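Local coordinates for pectinesterase A (Erwinia chrysanthemi, PDB 2NTP), which hydrolyses the methyl esters of polygalacturonate chains in pectin, releasing methanol in the first step of plant-tissue maceration and soft rot, at residues V66-G74 / W83-I91; I105-Q115 / I125-L133. All coordinates share one frame; numbering follows the deposited sequence.

Contact 1 (66-74 with 83-91) precedes contact 2 (105-115 with 125-133) along the chain, and their centres lie 8 Å apart. Both are largely buried, and both leave the same parallel sheet, whose neighbouring strands 65-69 and 103-107 start the first segment of each. The chemistry differs. Contact 1 combines isoleucine packing and a methyl-on-indole contact with a single direct hydrogen bond and one bridging water, and its helical turn meets the saccharide with backbone N-H groups. Contact 2 relies on asparagine amides and phenylalanine rings. The two are joined directly: Ala-73 N is probably hydrogen-bonded to Gln-129 O.

Contact 1. Residues V66-G74 / W83-I91; sequences VIAAATAAG and WGTAGSSTI. With ADA (alpha-D-galactopyranuronic acid), chain C; ADA (alpha-D-galactopyranuronic acid), chain B.
Thr-71 lays its methyl over one face of the Trp-83 indole: CG2 sits 3.9 Å from the centroid of the five-membered ring and 19° off its normal, a CH-pi contact offset toward the rim. A chi1 of -37° keeps OG1 beside the backbone N and leaves CG2 roughly anti to it, over the indole; a water joins OG1 to Ser-88 O and Thr-90 OG1. Thr-90 OG1 has a further partner in Arg-106 O, on the adjacent strand.

Deeper in, Ile-67 and Ile-91 cross at about a right angle and touch through their ends, CD1 to CD1 at 3.7 Å. This pair packs with Leu-48 inside the right-handed parallel beta-helix of the pectinesterase fold, where strand 65-69 and the strand beginning at Ile-91 belong to different sheets.

Toward the substrate, the methyl of Ala-73 packs against Gly-84 and Thr-85, CB lying 3.6 Å from Thr-85 N. The direct hydrogen bond between the segments runs from Gly-84 N to Ala-73 O (2.9 Å) and uses a carbonyl lone pair. Ser-88 brings CB to 3.5 Å from Thr-71 O, while its OG donates to Thr-85 O and is also hydrogen-bonded with Val-131 N.

Two successive N-H groups of the turn point at a galacturonate carboxylate: Ala-86 N reaches O6B of the chain C sugar at 2.8 Å and 174°, and Thr-85 N makes a weak bond to O6A. Two backbone N-H donors would probably favour an ionised carboxylate, consistent with recognition of a demethylated unit here.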
loop_
_atom_site.group_PDB
_atom_site.type_symbol
_atom_site.label_atom_id
_atom_site.label_comp_id
_atom_site.label_asym_id
_atom_site.label_seq_id
_atom_site.Cartn_x
_atom_site.Cartn_y
_atom_site.Cartn_z
ATOM N N VAL A 66 -3.935 -6.915 15.675
ATOM C CA VAL A 66 -4.397 -6.959 14.283
ATOM C C VAL A 66 -5.705 -6.194 14.105
ATOM O O VAL A 66 -6.651 -6.370 14.882
ATOM C CB VAL A 66 -4.600 -8.430 13.784
ATOM C CG1 VAL A 66 -4.991 -8.460 12.309
ATOM C CG2 VAL A 66 -3.343 -9.268 13.994
ATOM N N ILE A 67 -5.746 -5.349 13.075
ATOM C CA ILE A 67 -6.967 -4.668 12.654
ATOM C C ILE A 67 -7.319 -5.233 11.284
ATOM O O ILE A 67 -6.524 -5.145 10.352
ATOM C CB ILE A 67 -6.768 -3.133 12.561
ATOM C CG1 ILE A 67 -6.089 -2.609 13.837
ATOM C CG2 ILE A 67 -8.098 -2.429 12.271
ATOM C CD1 ILE A 67 -5.612 -1.152 13.762
ATOM N N ALA A 68 -8.497 -5.838 11.174
ATOM C CA ALA A 68 -8.843 -6.603 9.977
ATOM C C ALA A 68 -10.313 -6.502 9.600
ATOM O O ALA A 68 -11.193 -6.493 10.463
ATOM C CB ALA A 68 -8.457 -8.064 10.169
ATOM N N ALA A 69 -10.564 -6.417 8.299
ATOM C CA ALA A 69 -11.914 -6.522 7.748
ATOM C C ALA A 69 -11.830 -7.034 6.314
ATOM O O ALA A 69 -10.820 -6.827 5.635
ATOM C CB ALA A 69 -12.634 -5.180 7.801
ATOM N N ALA A 70 -12.887 -7.707 5.866
ATOM C CA ALA A 70 -12.943 -8.241 4.507
ATOM C C ALA A 70 -13.873 -7.416 3.626
ATOM O O ALA A 70 -15.098 -7.427 3.812
ATOM C CB ALA A 70 -13.373 -9.705 4.527
ATOM N N THR A 71 -13.293 -6.689 2.671
ATOM C CA THR A 71 -14.072 -5.858 1.750
ATOM C C THR A 71 -13.361 -5.753 0.406
ATOM O O THR A 71 -12.226 -5.273 0.346
ATOM C CB THR A 71 -14.287 -4.414 2.304
ATOM O OG1 THR A 71 -14.488 -4.448 3.727
ATOM C CG2 THR A 71 -15.473 -3.725 1.622
ATOM N N ALA A 72 -14.014 -6.206 -0.665
ATOM C CA ALA A 72 -13.488 -5.979 -2.016
ATOM C C ALA A 72 -14.183 -4.786 -2.656
ATOM O O ALA A 72 -15.258 -4.372 -2.202
ATOM C CB ALA A 72 -13.658 -7.222 -2.885
ATOM N N ALA A 73 -13.573 -4.241 -3.709
ATOM C CA ALA A 73 -14.195 -3.175 -4.496
ATOM C C ALA A 73 -15.579 -3.593 -4.987
ATOM O O ALA A 73 -16.492 -2.774 -5.031
ATOM C CB ALA A 73 -13.312 -2.791 -5.674
ATOM N N GLY A 74 -15.719 -4.872 -5.332
ATOM C CA GLY A 74 -16.971 -5.410 -5.865
ATOM C C GLY A 74 -17.967 -5.873 -4.816
ATOM O O GLY A 74 -19.071 -6.314 -5.164
ATOM N N TRP A 83 -18.616 -0.927 -3.179
ATOM C CA TRP A 83 -17.731 -0.117 -2.342
ATOM C C TRP A 83 -16.696 0.634 -3.180
ATOM O O TRP A 83 -16.378 1.796 -2.896
ATOM C CB TRP A 83 -17.031 -0.986 -1.298
ATOM C CG TRP A 83 -17.876 -1.295 -0.104
ATOM C CD1 TRP A 83 -18.558 -2.452 0.141
ATOM C CD2 TRP A 83 -18.133 -0.432 1.012
ATOM N NE1 TRP A 83 -19.223 -2.365 1.344
ATOM C CE2 TRP A 83 -18.981 -1.136 1.898
ATOM C CE3 TRP A 83 -17.730 0.868 1.351
ATOM C CZ2 TRP A 83 -19.437 -0.582 3.101
ATOM C CZ3 TRP A 83 -18.185 1.419 2.550
ATOM C CH2 TRP A 83 -19.028 0.692 3.407
ATOM N N GLY A 84 -16.181 -0.032 -4.213
ATOM C CA GLY A 84 -15.111 0.517 -5.038
ATOM C C GLY A 84 -13.765 0.362 -4.356
ATOM O O GLY A 84 -13.701 -0.027 -3.191
ATOM N N THR A 85 -12.694 0.689 -5.074
ATOM C CA THR A 85 -11.328 0.469 -4.575
ATOM C C THR A 85 -11.000 1.308 -3.334
ATOM O O THR A 85 -10.641 0.752 -2.286
ATOM C CB THR A 85 -10.281 0.668 -5.687
ATOM O OG1 THR A 85 -10.539 -0.266 -6.744
ATOM C CG2 THR A 85 -8.864 0.431 -5.162
ATOM N N ALA A 86 -11.140 2.630 -3.444
ATOM C CA ALA A 86 -10.984 3.500 -2.279
ATOM C C ALA A 86 -11.878 3.031 -1.120
ATOM O O ALA A 86 -11.409 2.861 0.014
ATOM C CB ALA A 86 -11.270 4.959 -2.647
ATOM N N GLY A 87 -13.149 2.773 -1.429
ATOM C CA GLY A 87 -14.141 2.366 -0.434
ATOM C C GLY A 87 -13.906 1.034 0.252
ATOM O O GLY A 87 -14.511 0.759 1.288
ATOM N N SER A 88 -13.025 0.209 -0.311
ATOM C CA SER A 88 -12.767 -1.136 0.216
ATOM C C SER A 88 -11.791 -1.159 1.393
ATOM O O SER A 88 -11.609 -2.201 2.030
ATOM C CB SER A 88 -12.216 -2.040 -0.892
ATOM O OG SER A 88 -10.849 -1.749 -1.157
ATOM N N SER A 89 -11.155 -0.019 1.665
ATOM C CA SER A 89 -10.028 0.016 2.592
ATOM C C SER A 89 -10.414 -0.329 4.024
ATOM O O SER A 89 -11.423 0.153 4.533
ATOM C CB SER A 89 -9.336 1.377 2.558
ATOM O OG SER A 89 -8.085 1.279 3.224
ATOM N N THR A 90 -9.590 -1.151 4.675
ATOM C CA THR A 90 -9.806 -1.467 6.088
ATOM C C THR A 90 -9.550 -0.220 6.934
ATOM O O THR A 90 -10.348 0.115 7.811
ATOM C CB THR A 90 -8.933 -2.653 6.550
ATOM O OG1 THR A 90 -9.306 -3.821 5.808
ATOM C CG2 THR A 90 -9.118 -2.934 8.054
ATOM N N ILE A 91 -8.439 0.463 6.661
ATOM C CA ILE A 91 -8.113 1.715 7.342
ATOM C C ILE A 91 -7.885 2.817 6.314
ATOM O O ILE A 91 -7.137 2.636 5.351
ATOM C CB ILE A 91 -6.885 1.563 8.280
ATOM C CG1 ILE A 91 -7.216 0.600 9.428
ATOM C CG2 ILE A 91 -6.434 2.934 8.827
ATOM C CD1 ILE A 91 -6.098 0.425 10.453
HETATM C C1 ADA C . -10.494 4.214 -10.461
HETATM C C2 ADA C . -9.927 5.628 -10.329
HETATM C C3 ADA C . -9.331 5.850 -8.936
HETATM C C4 ADA C . -10.334 5.472 -7.841
HETATM C C5 ADA C . -10.837 4.048 -8.078
HETATM C C6 ADA C . -11.866 3.639 -7.057
HETATM O O2 ADA C . -8.921 5.805 -11.328
HETATM O O3 ADA C . -8.887 7.209 -8.789
HETATM O O4 ADA C . -11.464 6.356 -7.859
HETATM O O5 ADA C . -11.408 3.948 -9.391
HETATM O O6B ADA C . -11.661 3.893 -5.850
HETATM O O6A ADA C . -12.890 3.052 -7.461
HETATM C C1 ADA B . -7.104 0.643 -10.644
HETATM C C2 ADA B . -8.066 0.793 -9.459
HETATM C C3 ADA B . -9.504 0.822 -9.966
HETATM C C4 ADA B . -9.678 1.923 -11.012
HETATM C C5 ADA B . -8.678 1.714 -12.151
HETATM C C6 ADA B . -8.794 2.815 -13.164
HETATM O O2 ADA B . -7.913 -0.296 -8.540
HETATM O O3 ADA B . -10.420 0.991 -8.877
HETATM O O4 ADA B . -9.456 3.215 -10.433
HETATM O O5 ADA B . -7.333 1.655 -11.640
HETATM O O6B ADA B . -7.783 3.510 -13.417
HETATM O O6A ADA B . -9.907 2.988 -13.717
HETATM O O HOH W 1 -11.948 -3.594 4.448
#

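Contact 2. Residues I105-Q115 / I125-L133; sequences IRNDFDFPANQ and IKDTQAVAL. With ADA (alpha-D-galactopyranuronic acid), chain D.
Asn-114 pairs with the backbone of Ile-125 in both directions: OD1 accepts from Ile-125 N at 2.9 Å and 169°, and ND2 donates to Ile-125 O at 2.9 Å, each bond on a lone pair in the carbonyl plane. The second N-H of Asn-114 goes to Gln-115 OE1, which fixes the amide's rotation; Gln-115 NE2 is hydrogen-bonded to Asp-197 OD2. Asn-107 ND2 reaches Val-131 O at 2.9 Å, nearly straight at 171° but from above the carbonyl plane; its other partner is Thr-71 O. Its OD1 accepts from Phe-109 N in an Asx turn.

These bonds hold the long connection between two strands of the parallel beta-helix, 103-107 and 133-135. Within it a short helix begins after Asp-110, the N-cap, whose OD1 accepts from Ala-113 N.

Apolar packing lies between the amides. With CG anti to the backbone N (chi1 173°), the Phe-109 ring extends past Ile-125, CE1 meeting CD1 at 3.9 Å, while its CB rests 3.6 Å from Ala-130 CB. Phe-111 turns its edge to Thr-128, CE1 to CB 3.7 Å, and carries Gln-115 CG over one face.

Two waters add bridges, one joining Gln-115 OE1 to Ile-125 O and the other, more weakly held by that oxygen, reaching Thr-128 OG1. Thr-128 OG1 also hydrogen-bonds Gln-153, the transition-state stabiliser, and the adjacent Gln-129 binds substrate through NE2.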
loop_
_atom_site.group_PDB
_atom_site.type_symbol
_atom_site.label_atom_id
_atom_site.label_comp_id
_atom_site.label_asym_id
_atom_site.label_seq_id
_atom_site.Cartn_x
_atom_site.Cartn_y
_atom_site.Cartn_z
ATOM N N ILE A 105 -2.374 -4.581 9.815
ATOM C CA ILE A 105 -3.604 -4.119 9.176
ATOM C C ILE A 105 -3.868 -5.038 7.979
ATOM O O ILE A 105 -3.012 -5.188 7.104
ATOM C CB ILE A 105 -3.487 -2.653 8.685
ATOM C CG1 ILE A 105 -3.096 -1.719 9.844
ATOM C CG2 ILE A 105 -4.797 -2.206 8.035
ATOM C CD1 ILE A 105 -2.560 -0.347 9.403
ATOM N N ARG A 106 -5.042 -5.664 7.963
ATOM C CA ARG A 106 -5.386 -6.637 6.926
ATOM C C ARG A 106 -6.666 -6.275 6.185
ATOM O O ARG A 106 -7.623 -5.769 6.782
ATOM C CB ARG A 106 -5.587 -8.040 7.523
ATOM C CG ARG A 106 -4.522 -8.523 8.492
ATOM C CD ARG A 106 -4.624 -10.044 8.688
ATOM N NE ARG A 106 -5.973 -10.469 9.068
ATOM C CZ ARG A 106 -6.269 -11.255 10.105
ATOM N NH1 ARG A 106 -5.316 -11.750 10.891
ATOM N NH2 ARG A 106 -7.535 -11.559 10.351
ATOM N N ASN A 107 -6.681 -6.549 4.883
ATOM C CA ASN A 107 -7.948 -6.785 4.200
ATOM C C ASN A 107 -8.089 -8.290 4.024
ATOM O O ASN A 107 -7.236 -8.942 3.410
ATOM C CB ASN A 107 -8.065 -6.038 2.870
ATOM C CG ASN A 107 -9.505 -5.996 2.353
ATOM O OD1 ASN A 107 -10.202 -7.018 2.331
ATOM N ND2 ASN A 107 -9.951 -4.819 1.939
ATOM N N ASP A 108 -9.149 -8.837 4.610
ATOM C CA ASP A 108 -9.322 -10.285 4.670
ATOM C C ASP A 108 -10.144 -10.840 3.511
ATOM O O ASP A 108 -10.540 -12.012 3.538
ATOM C CB ASP A 108 -9.931 -10.699 6.018
ATOM C CG ASP A 108 -8.919 -10.694 7.146
ATOM O OD1 ASP A 108 -7.701 -10.633 6.881
ATOM O OD2 ASP A 108 -9.355 -10.769 8.315
ATOM N N PHE A 109 -10.396 -10.015 2.494
ATOM C CA PHE A 109 -11.037 -10.514 1.281
ATOM C C PHE A 109 -10.245 -11.714 0.781
ATOM O O PHE A 109 -9.035 -11.626 0.523
ATOM C CB PHE A 109 -11.149 -9.442 0.193
ATOM C CG PHE A 109 -11.663 -9.965 -1.123
ATOM C CD1 PHE A 109 -12.960 -10.457 -1.232
ATOM C CD2 PHE A 109 -10.846 -9.962 -2.253
ATOM C CE1 PHE A 109 -13.437 -10.941 -2.446
ATOM C CE2 PHE A 109 -11.313 -10.449 -3.475
ATOM C CZ PHE A 109 -12.616 -10.938 -3.568
ATOM N N ASP A 110 -10.935 -12.843 0.671
ATOM C CA ASP A 110 -10.285 -14.085 0.293
ATOM C C ASP A 110 -10.172 -14.156 -1.224
ATOM O O ASP A 110 -10.952 -14.835 -1.891
ATOM C CB ASP A 110 -11.062 -15.279 0.852
ATOM C CG ASP A 110 -10.255 -16.568 0.854
ATOM O OD1 ASP A 110 -9.303 -16.710 0.053
ATOM O OD2 ASP A 110 -10.596 -17.459 1.665
ATOM N N PHE A 111 -9.194 -13.437 -1.765
ATOM C CA PHE A 111 -8.962 -13.440 -3.204
ATOM C C PHE A 111 -8.850 -14.850 -3.807
ATOM O O PHE A 111 -9.526 -15.139 -4.792
ATOM C CB PHE A 111 -7.743 -12.584 -3.559
ATOM C CG PHE A 111 -7.406 -12.588 -5.018
ATOM C CD1 PHE A 111 -8.031 -11.709 -5.893
ATOM C CD2 PHE A 111 -6.454 -13.473 -5.521
ATOM C CE1 PHE A 111 -7.715 -11.712 -7.250
ATOM C CE2 PHE A 111 -6.133 -13.481 -6.872
ATOM C CZ PHE A 111 -6.773 -12.603 -7.742
ATOM N N PRO A 112 -7.995 -15.729 -3.236
ATOM C CA PRO A 112 -7.890 -17.061 -3.852
ATOM C C PRO A 112 -9.201 -17.852 -3.854
ATOM O O PRO A 112 -9.503 -18.521 -4.842
ATOM C CB PRO A 112 -6.837 -17.765 -2.992
ATOM C CG PRO A 112 -6.014 -16.635 -2.410
ATOM C CD PRO A 112 -7.056 -15.591 -2.104
ATOM N N ALA A 113 -9.968 -17.778 -2.770
ATOM C CA ALA A 113 -11.255 -18.480 -2.715
ATOM C C ALA A 113 -12.219 -17.899 -3.742
ATOM O O ALA A 113 -12.966 -18.639 -4.385
ATOM C CB ALA A 113 -11.852 -18.430 -1.316
ATOM N N ASN A 114 -12.187 -16.577 -3.903
ATOM C CA ASN A 114 -12.986 -15.909 -4.927
ATOM C C ASN A 114 -12.664 -16.414 -6.332
ATOM O O ASN A 114 -13.567 -16.730 -7.101
ATOM C CB ASN A 114 -12.796 -14.396 -4.886
ATOM C CG ASN A 114 -13.746 -13.672 -5.824
ATOM O OD1 ASN A 114 -14.928 -13.522 -5.524
ATOM N ND2 ASN A 114 -13.234 -13.223 -6.967
ATOM N N GLN A 115 -11.374 -16.481 -6.659
ATOM C CA GLN A 115 -10.933 -16.928 -7.982
ATOM C C GLN A 115 -11.264 -18.388 -8.252
ATOM O O GLN A 115 -11.480 -18.768 -9.403
ATOM C CB GLN A 115 -9.430 -16.686 -8.165
ATOM C CG GLN A 115 -9.044 -15.224 -8.049
ATOM C CD GLN A 115 -9.703 -14.360 -9.102
ATOM O OE1 GLN A 115 -10.767 -13.783 -8.871
ATOM N NE2 GLN A 115 -9.084 -14.278 -10.274
ATOM N N ILE A 125 -16.745 -12.285 -7.414
ATOM C CA ILE A 125 -16.492 -10.858 -7.608
ATOM C C ILE A 125 -15.451 -10.619 -8.707
ATOM O O ILE A 125 -14.407 -11.274 -8.730
ATOM C CB ILE A 125 -16.045 -10.202 -6.261
ATOM C CG1 ILE A 125 -17.227 -10.146 -5.280
ATOM C CG2 ILE A 125 -15.462 -8.810 -6.485
ATOM C CD1 ILE A 125 -16.859 -9.710 -3.865
ATOM N N LYS A 126 -15.744 -9.684 -9.613
ATOM C CA LYS A 126 -14.806 -9.295 -10.671
ATOM C C LYS A 126 -13.878 -8.159 -10.232
ATOM O O LYS A 126 -12.704 -8.130 -10.603
ATOM C CB LYS A 126 -15.555 -8.902 -11.949
ATOM C CG LYS A 126 -16.068 -10.091 -12.746
ATOM C CD LYS A 126 -16.955 -9.653 -13.889
ATOM C CE LYS A 126 -17.496 -10.854 -14.643
ATOM N NZ LYS A 126 -18.542 -10.467 -15.629
ATOM N N ASP A 127 -14.419 -7.221 -9.453
ATOM C CA ASP A 127 -13.644 -6.096 -8.933
ATOM C C ASP A 127 -12.950 -6.524 -7.646
ATOM O O ASP A 127 -13.438 -6.274 -6.538
ATOM C CB ASP A 127 -14.541 -4.873 -8.704
ATOM C CG ASP A 127 -15.145 -4.334 -9.998
ATOM O OD1 ASP A 127 -14.799 -4.840 -11.088
ATOM O OD2 ASP A 127 -15.965 -3.395 -9.921
ATOM N N THR A 128 -11.796 -7.164 -7.822
ATOM C CA THR A 128 -11.121 -7.904 -6.762
ATOM C C THR A 128 -10.118 -7.087 -5.948
ATOM O O THR A 128 -9.470 -7.623 -5.047
ATOM C CB THR A 128 -10.417 -9.153 -7.330
ATOM O OG1 THR A 128 -9.699 -8.797 -8.518
ATOM C CG2 THR A 128 -11.449 -10.226 -7.670
ATOM N N GLN A 129 -9.997 -5.798 -6.242
ATOM C CA GLN A 129 -9.150 -4.957 -5.399
ATOM C C GLN A 129 -9.710 -4.939 -3.981
ATOM O O GLN A 129 -10.922 -4.915 -3.779
ATOM C CB GLN A 129 -8.943 -3.544 -5.967
ATOM C CG GLN A 129 -10.098 -2.904 -6.691
ATOM C CD GLN A 129 -10.361 -3.469 -8.079
ATOM O OE1 GLN A 129 -11.295 -4.209 -8.251
ATOM N NE2 GLN A 129 -9.546 -3.103 -9.070
ATOM N N ALA A 130 -8.818 -4.995 -2.999
ATOM C CA ALA A 130 -9.225 -5.039 -1.602
ATOM C C ALA A 130 -8.117 -4.423 -0.752
ATOM O O ALA A 130 -7.159 -5.091 -0.347
ATOM C CB ALA A 130 -9.541 -6.475 -1.174
ATOM N N VAL A 131 -8.268 -3.129 -0.506
ATOM C CA VAL A 131 -7.236 -2.312 0.129
ATOM C C VAL A 131 -7.151 -2.555 1.640
ATOM O O VAL A 131 -8.171 -2.585 2.321
ATOM C CB VAL A 131 -7.496 -0.814 -0.158
ATOM C CG1 VAL A 131 -6.434 0.062 0.505
ATOM C CG2 VAL A 131 -7.541 -0.547 -1.662
ATOM N N ALA A 132 -5.932 -2.720 2.153
ATOM C CA ALA A 132 -5.715 -2.811 3.599
ATOM C C ALA A 132 -5.600 -1.415 4.210
ATOM O O ALA A 132 -6.274 -1.098 5.191
ATOM C CB ALA A 132 -4.462 -3.648 3.917
ATOM N N LEU A 133 -4.759 -0.583 3.600
ATOM C CA LEU A 133 -4.487 0.766 4.082
ATOM C C LEU A 133 -4.526 1.768 2.940
ATOM O O LEU A 133 -3.895 1.561 1.897
ATOM C CB LEU A 133 -3.116 0.800 4.762
ATOM C CG LEU A 133 -2.555 2.137 5.246
ATOM C CD1 LEU A 133 -3.432 2.732 6.351
ATOM C CD2 LEU A 133 -1.118 1.917 5.735
HETATM C C1 ADA D . -7.490 -3.762 -12.616
HETATM C C2 ADA D . -7.940 -2.525 -13.387
HETATM C C3 ADA D . -6.795 -1.513 -13.462
HETATM C C4 ADA D . -6.259 -1.217 -12.059
HETATM C C5 ADA D . -5.818 -2.528 -11.404
HETATM C C6 ADA D . -5.275 -2.356 -10.008
HETATM O O2 ADA D . -8.362 -2.918 -14.698
HETATM O O3 ADA D . -7.247 -0.311 -14.102
HETATM O O4 ADA D . -7.304 -0.644 -11.264
HETATM O O5 ADA D . -6.957 -3.400 -11.338
HETATM O O6B ADA D . -4.450 -1.445 -9.744
HETATM O O6A ADA D . -5.678 -3.169 -9.151
HETATM O O HOH W 2 -12.737 -12.780 -10.623
HETATM O O HOH W 3 -9.969 -11.032 -10.539
#